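Local coordinates for protein protocadherin gamma-B3 (Homo sapiens, PDB 5K8R) that probably mediates calcium-dependent cell adhesion at neuronal surfaces and may help to establish and maintain specific neuronal connections in the brain, at residues Leu170-Thr183 against Cys194-Asn208. Sequence-based numbering, arbitrary orientation.
Sequences LDREEQPHHHLVLT and CTTQIRVIVADANDN. With CA (calcium ion), chain J; CA (calcium ion), chain I; CA (calcium ion), chain H.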
loop_
_atom_site.group_PDB
_atom_site.type_symbol
_atom_site.label_atom_id
_atom_site.label_comp_id
_atom_site.label_asym_id
_atom_site.label_seq_id
_atom_site.Cartn_x
_atom_site.Cartn_y
_atom_site.Cartn_z
ATOM N N LEU A 170 10.001 3.812 -14.473
ATOM C CA LEU A 170 9.643 2.404 -14.413
ATOM C C LEU A 170 8.134 2.237 -14.535
ATOM O O LEU A 170 7.359 3.123 -14.166
ATOM C CB LEU A 170 10.129 1.767 -13.109
ATOM C CG LEU A 170 11.639 1.755 -12.861
ATOM C CD1 LEU A 170 11.955 1.095 -11.528
ATOM C CD2 LEU A 170 12.365 1.051 -13.995
ATOM N N ASP A 171 7.728 1.091 -15.073
ATOM C CA ASP A 171 6.321 0.765 -15.264
ATOM C C ASP A 171 6.149 -0.740 -15.111
ATOM O O ASP A 171 6.438 -1.505 -16.030
ATOM C CB ASP A 171 5.845 1.216 -16.645
ATOM C CG ASP A 171 4.343 1.090 -16.812
ATOM O OD1 ASP A 171 3.641 0.929 -15.792
ATOM O OD2 ASP A 171 3.866 1.153 -17.964
ATOM N N ARG A 172 5.683 -1.158 -13.939
ATOM C CA ARG A 172 5.500 -2.549 -13.654
ATOM C C ARG A 172 4.541 -3.154 -14.621
ATOM O O ARG A 172 4.600 -4.310 -14.933
ATOM C CB ARG A 172 4.984 -2.733 -12.252
ATOM C CG ARG A 172 4.846 -4.180 -11.879
ATOM C CD ARG A 172 3.932 -4.394 -10.696
ATOM N NE ARG A 172 2.522 -4.423 -11.051
ATOM C CZ ARG A 172 1.925 -5.413 -11.691
ATOM N NH1 ARG A 172 2.593 -6.472 -12.062
ATOM N NH2 ARG A 172 0.655 -5.339 -11.967
ATOM N N GLU A 173 3.623 -2.337 -15.127
ATOM C CA GLU A 173 2.636 -2.816 -16.093
ATOM C C GLU A 173 3.301 -3.141 -17.429
ATOM O O GLU A 173 2.820 -3.977 -18.194
ATOM C CB GLU A 173 1.532 -1.775 -16.292
ATOM C CG GLU A 173 0.692 -1.516 -15.051
ATOM C CD GLU A 173 1.343 -0.529 -14.103
ATOM O OE1 GLU A 173 2.112 0.334 -14.577
ATOM O OE2 GLU A 173 1.086 -0.616 -12.883
ATOM N N GLU A 174 4.414 -2.466 -17.692
ATOM C CA GLU A 174 5.193 -2.636 -18.911
ATOM C C GLU A 174 6.329 -3.636 -18.751
ATOM O O GLU A 174 6.539 -4.477 -19.630
ATOM C CB GLU A 174 5.764 -1.288 -19.365
ATOM C CG GLU A 174 6.608 -1.352 -20.629
ATOM C CD GLU A 174 5.774 -1.499 -21.888
ATOM O OE1 GLU A 174 4.537 -1.344 -21.808
ATOM O OE2 GLU A 174 6.358 -1.766 -22.960
ATOM N N GLN A 175 7.064 -3.568 -17.642
ATOM C CA GLN A 175 8.169 -4.481 -17.383
ATOM C C GLN A 175 8.380 -4.613 -15.880
ATOM O O GLN A 175 8.858 -3.671 -15.233
ATOM C CB GLN A 175 9.444 -3.992 -18.072
ATOM C CG GLN A 175 10.586 -4.993 -18.053
ATOM C CD GLN A 175 11.779 -4.529 -18.865
ATOM O OE1 GLN A 175 11.724 -3.501 -19.540
ATOM N NE2 GLN A 175 12.869 -5.288 -18.804
ATOM N N PRO A 176 8.031 -5.758 -15.286
ATOM C CA PRO A 176 8.136 -5.898 -13.827
ATOM C C PRO A 176 9.529 -6.238 -13.323
ATOM O O PRO A 176 9.754 -6.179 -12.106
ATOM C CB PRO A 176 7.157 -7.037 -13.523
ATOM C CG PRO A 176 7.199 -7.882 -14.752
ATOM C CD PRO A 176 7.402 -6.935 -15.912
ATOM N N HIS A 177 10.465 -6.595 -14.201
ATOM C CA HIS A 177 11.802 -6.987 -13.778
ATOM C C HIS A 177 12.835 -6.447 -14.756
ATOM O O HIS A 177 12.595 -6.406 -15.965
ATOM C CB HIS A 177 11.932 -8.513 -13.676
ATOM C CG HIS A 177 11.034 -9.132 -12.652
ATOM N ND1 HIS A 177 9.688 -9.340 -12.870
ATOM C CD2 HIS A 177 11.287 -9.587 -11.403
ATOM C CE1 HIS A 177 9.153 -9.898 -11.798
ATOM N NE2 HIS A 177 10.102 -10.058 -10.894
ATOM N N HIS A 178 13.983 -6.039 -14.220
ATOM C CA HIS A 178 15.121 -5.595 -15.014
ATOM C C HIS A 178 16.362 -6.320 -14.519
ATOM O O HIS A 178 16.620 -6.353 -13.314
ATOM C CB HIS A 178 15.315 -4.077 -14.916
ATOM C CG HIS A 178 14.136 -3.284 -15.387
ATOM N ND1 HIS A 178 14.021 -2.815 -16.678
ATOM C CD2 HIS A 178 13.018 -2.878 -14.739
ATOM C CE1 HIS A 178 12.884 -2.154 -16.804
ATOM N NE2 HIS A 178 12.256 -2.178 -15.643
ATOM N N HIS A 179 17.124 -6.901 -15.441
ATOM C CA HIS A 179 18.297 -7.700 -15.101
ATOM C C HIS A 179 19.552 -6.924 -15.481
ATOM O O HIS A 179 19.854 -6.760 -16.668
ATOM C CB HIS A 179 18.245 -9.058 -15.797
ATOM C CG HIS A 179 17.061 -9.887 -15.407
ATOM N ND1 HIS A 179 17.057 -10.700 -14.294
ATOM C CD2 HIS A 179 15.839 -10.020 -15.974
ATOM C CE1 HIS A 179 15.885 -11.302 -14.195
ATOM N NE2 HIS A 179 15.128 -10.907 -15.203
ATOM N N LEU A 180 20.279 -6.454 -14.472
ATOM C CA LEU A 180 21.478 -5.651 -14.655
ATOM C C LEU A 180 22.716 -6.457 -14.280
ATOM O O LEU A 180 22.652 -7.417 -13.509
ATOM C CB LEU A 180 21.414 -4.376 -13.808
ATOM C CG LEU A 180 20.103 -3.589 -13.860
ATOM C CD1 LEU A 180 20.177 -2.365 -12.960
ATOM C CD2 LEU A 180 19.776 -3.190 -15.287
ATOM N N VAL A 181 23.852 -6.046 -14.839
ATOM C CA VAL A 181 25.138 -6.688 -14.595
ATOM C C VAL A 181 26.114 -5.630 -14.100
ATOM O O VAL A 181 26.255 -4.569 -14.719
ATOM C CB VAL A 181 25.678 -7.385 -15.857
ATOM C CG1 VAL A 181 26.999 -8.074 -15.558
ATOM C CG2 VAL A 181 24.661 -8.381 -16.393
ATOM N N LEU A 182 26.804 -5.920 -13.018
ATOM C CA LEU A 182 27.766 -5.037 -12.425
ATOM C C LEU A 182 29.115 -5.704 -12.382
ATOM O O LEU A 182 29.239 -6.818 -11.979
ATOM C CB LEU A 182 27.325 -4.702 -11.018
ATOM C CG LEU A 182 28.134 -3.849 -10.077
ATOM C CD1 LEU A 182 28.273 -2.468 -10.635
ATOM C CD2 LEU A 182 27.584 -3.793 -8.694
ATOM N N THR A 183 30.134 -4.996 -12.794
ATOM C CA THR A 183 31.491 -5.523 -12.835
ATOM C C THR A 183 32.418 -4.622 -12.027
ATOM O O THR A 183 32.309 -3.392 -12.085
ATOM C CB THR A 183 31.998 -5.639 -14.280
ATOM O OG1 THR A 183 31.086 -6.440 -15.042
ATOM C CG2 THR A 183 33.377 -6.284 -14.321
ATOM N N CYS A 194 35.406 -9.024 -11.149
ATOM C CA CYS A 194 34.340 -9.946 -10.783
ATOM C C CYS A 194 33.007 -9.320 -11.162
ATOM O O CYS A 194 32.895 -8.104 -11.327
ATOM C CB CYS A 194 34.367 -10.289 -9.289
ATOM S SG CYS A 194 33.931 -8.912 -8.209
ATOM N N THR A 195 31.990 -10.169 -11.298
ATOM C CA THR A 195 30.677 -9.731 -11.741
ATOM C C THR A 195 29.604 -10.189 -10.764
ATOM O O THR A 195 29.723 -11.238 -10.125
ATOM C CB THR A 195 30.347 -10.261 -13.144
ATOM O OG1 THR A 195 30.501 -11.686 -13.165
ATOM C CG2 THR A 195 31.266 -9.636 -14.183
ATOM N N THR A 196 28.554 -9.380 -10.659
ATOM C CA THR A 196 27.365 -9.714 -9.893
ATOM C C THR A 196 26.146 -9.262 -10.681
ATOM O O THR A 196 26.213 -8.311 -11.464
ATOM C CB THR A 196 27.373 -9.063 -8.500
ATOM O OG1 THR A 196 26.195 -9.448 -7.780
ATOM C CG2 THR A 196 27.420 -7.546 -8.615
ATOM N N GLN A 197 25.033 -9.958 -10.482
ATOM C CA GLN A 197 23.795 -9.667 -11.187
ATOM C C GLN A 197 22.794 -9.028 -10.234
ATOM O O GLN A 197 22.664 -9.449 -9.081
ATOM C CB GLN A 197 23.204 -10.935 -11.807
ATOM C CG GLN A 197 24.050 -11.512 -12.933
ATOM C CD GLN A 197 23.451 -12.770 -13.528
ATOM O OE1 GLN A 197 22.542 -13.370 -12.955
ATOM N NE2 GLN A 197 23.959 -13.176 -14.686
ATOM N N ILE A 198 22.096 -8.007 -10.720
ATOM C CA ILE A 198 21.126 -7.259 -9.930
ATOM C C ILE A 198 19.768 -7.423 -10.594
ATOM O O ILE A 198 19.553 -6.931 -11.710
ATOM C CB ILE A 198 21.502 -5.778 -9.807
ATOM C CG1 ILE A 198 22.910 -5.629 -9.230
ATOM C CG2 ILE A 198 20.488 -5.042 -8.942
ATOM C CD1 ILE A 198 23.417 -4.205 -9.226
ATOM N N ARG A 199 18.853 -8.113 -9.919
ATOM C CA ARG A 199 17.484 -8.280 -10.399
ATOM C C ARG A 199 16.623 -7.210 -9.737
ATOM O O ARG A 199 16.190 -7.363 -8.592
ATOM C CB ARG A 199 16.960 -9.683 -10.109
ATOM C CG ARG A 199 15.490 -9.869 -10.466
ATOM C CD ARG A 199 15.072 -11.335 -10.487
ATOM N NE ARG A 199 15.354 -12.021 -9.229
ATOM C CZ ARG A 199 16.346 -12.889 -9.058
ATOM N NH1 ARG A 199 17.155 -13.181 -10.068
ATOM N NH2 ARG A 199 16.530 -13.467 -7.879
ATOM N N VAL A 200 16.389 -6.120 -10.459
ATOM C CA VAL A 200 15.498 -5.063 -9.998
ATOM C C VAL A 200 14.060 -5.512 -10.218
ATOM O O VAL A 200 13.630 -5.715 -11.358
ATOM C CB VAL A 200 15.779 -3.742 -10.727
ATOM C CG1 VAL A 200 14.778 -2.678 -10.301
ATOM C CG2 VAL A 200 17.204 -3.282 -10.463
ATOM N N ILE A 201 13.318 -5.675 -9.128
ATOM C CA ILE A 201 11.905 -6.029 -9.182
ATOM C C ILE A 201 11.096 -4.759 -8.955
ATOM O O ILE A 201 11.268 -4.074 -7.938
ATOM C CB ILE A 201 11.557 -7.115 -8.152
ATOM C CG1 ILE A 201 10.108 -7.579 -8.324
ATOM C CG2 ILE A 201 11.823 -6.623 -6.737
ATOM C CD1 ILE A 201 9.779 -8.848 -7.568
ATOM N N VAL A 202 10.224 -4.438 -9.906
ATOM C CA VAL A 202 9.468 -3.190 -9.874
ATOM C C VAL A 202 8.271 -3.371 -8.946
ATOM O O VAL A 202 7.353 -4.139 -9.244
ATOM C CB VAL A 202 9.021 -2.768 -11.279
ATOM C CG1 VAL A 202 8.374 -1.392 -11.240
ATOM C CG2 VAL A 202 10.203 -2.783 -12.236
ATOM N N ALA A 203 8.276 -2.661 -7.821
ATOM C CA ALA A 203 7.148 -2.710 -6.902
ATOM C C ALA A 203 5.957 -1.960 -7.486
ATOM O O ALA A 203 6.106 -0.885 -8.073
ATOM C CB ALA A 203 7.536 -2.117 -5.549
ATOM N N ASP A 204 4.768 -2.531 -7.313
ATOM C CA ASP A 204 3.563 -1.976 -7.913
ATOM C C ASP A 204 3.100 -0.728 -7.172
ATOM O O ASP A 204 3.180 -0.648 -5.943
ATOM C CB ASP A 204 2.438 -3.012 -7.914
ATOM C CG ASP A 204 1.182 -2.509 -8.606
ATOM O OD1 ASP A 204 1.293 -1.973 -9.730
ATOM O OD2 ASP A 204 0.087 -2.643 -8.023
ATOM N N ALA A 205 2.611 0.245 -7.934
ATOM C CA ALA A 205 1.938 1.415 -7.398
ATOM C C ALA A 205 0.543 1.507 -7.998
ATOM O O ALA A 205 0.273 0.977 -9.079
ATOM C CB ALA A 205 2.724 2.698 -7.686
ATOM N N ASN A 206 -0.350 2.187 -7.283
ATOM C CA ASN A 206 -1.742 2.313 -7.717
ATOM C C ASN A 206 -1.897 3.488 -8.685
ATOM O O ASN A 206 -2.614 4.457 -8.436
ATOM C CB ASN A 206 -2.659 2.464 -6.509
ATOM C CG ASN A 206 -4.116 2.237 -6.858
ATOM O OD1 ASN A 206 -4.465 1.238 -7.485
ATOM N ND2 ASN A 206 -4.971 3.172 -6.466
ATOM N N ASP A 207 -1.205 3.381 -9.818
ATOM C CA ASP A 207 -1.223 4.413 -10.844
ATOM C C ASP A 207 -2.225 4.125 -11.955
ATOM O O ASP A 207 -2.196 4.799 -12.991
ATOM C CB ASP A 207 0.179 4.597 -11.434
ATOM C CG ASP A 207 0.829 3.283 -11.831
ATOM O OD1 ASP A 207 0.104 2.297 -12.076
ATOM O OD2 ASP A 207 2.076 3.240 -11.903
ATOM N N ASN A 208 -3.104 3.147 -11.769
ATOM C CA ASN A 208 -4.104 2.786 -12.772
ATOM C C ASN A 208 -5.475 2.722 -12.116
ATOM O O ASN A 208 -5.715 1.830 -11.277
ATOM C CB ASN A 208 -3.763 1.454 -13.434
ATOM C CG ASN A 208 -2.532 1.539 -14.313
ATOM O OD1 ASN A 208 -2.609 1.964 -15.466
ATOM N ND2 ASN A 208 -1.388 1.131 -13.775
HETATM CA CA CA J . 0.775 0.039 -11.273
HETATM CA CA CA I . 2.476 1.990 -14.046
HETATM CA CA CA H . -5.555 0.349 -9.438
HETATM O O HOH W 1 3.914 3.786 -15.013
#
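Val202 fills the space beneath the turn that precedes strand 177-183: its CG1 lies 3.8 Å from Arg172 CB and also meets Leu170, while CG2 comes in at the edge of the His178 ring, in the ring plane. Seven backbone hydrogen bonds run from Val202 N to Pro176 O through Thr196 N to Leu182 O, and with strand axes 156° apart they define an antiparallel hairpin. The tightly packed, buried side carries His178, Leu180 and Leu182 against Val200, Ile198 and Thr196; Leu180 CD1 reaches Val200 CG2 at 4.0 Å, and with CG anti to the backbone N (chi1 177°), Leu182 brings CD2 to 3.8 Å from Thr196 CG2. On the looser face His179, Gln197 and Thr195 are exposed to solvent. There His179 lies beside Arg199, CE1 to CD 3.8 Å, and the Arg199 guanidinium finds its partner in Glu109.

At one end of the hairpin, the turn entering one strand and the segment leaving the other gather calcium. Glu173 and Asp207 each bridge two ions; Asp171 OD1 and a water join the first, Ala205 O and Asp204 OD1 (2.6 Å) the second. Glu114 contributes to both, Asp240 to the second. Arg172 NE donates to Asp204 OD1 (3.0 Å, 160°) from above the carboxylate plane; Glu241 also meets Asp204. A methionine in place of Arg172 would probably leave Asp204 OD1 without its charged N-H partner.

Asn206 OD1 and Asn208 O contribute to a third calcium ion, shared with Asp238, Asp240, Asn244 and Asp293, as at cadherin interdomain linkers. Within the second cadherin repeat, strand 193-203 lies between strands 107-113 and 177-186, strand 138-142 flanks the latter, and Phe148 and Leu150 of strand 148-154 cover the apolar face.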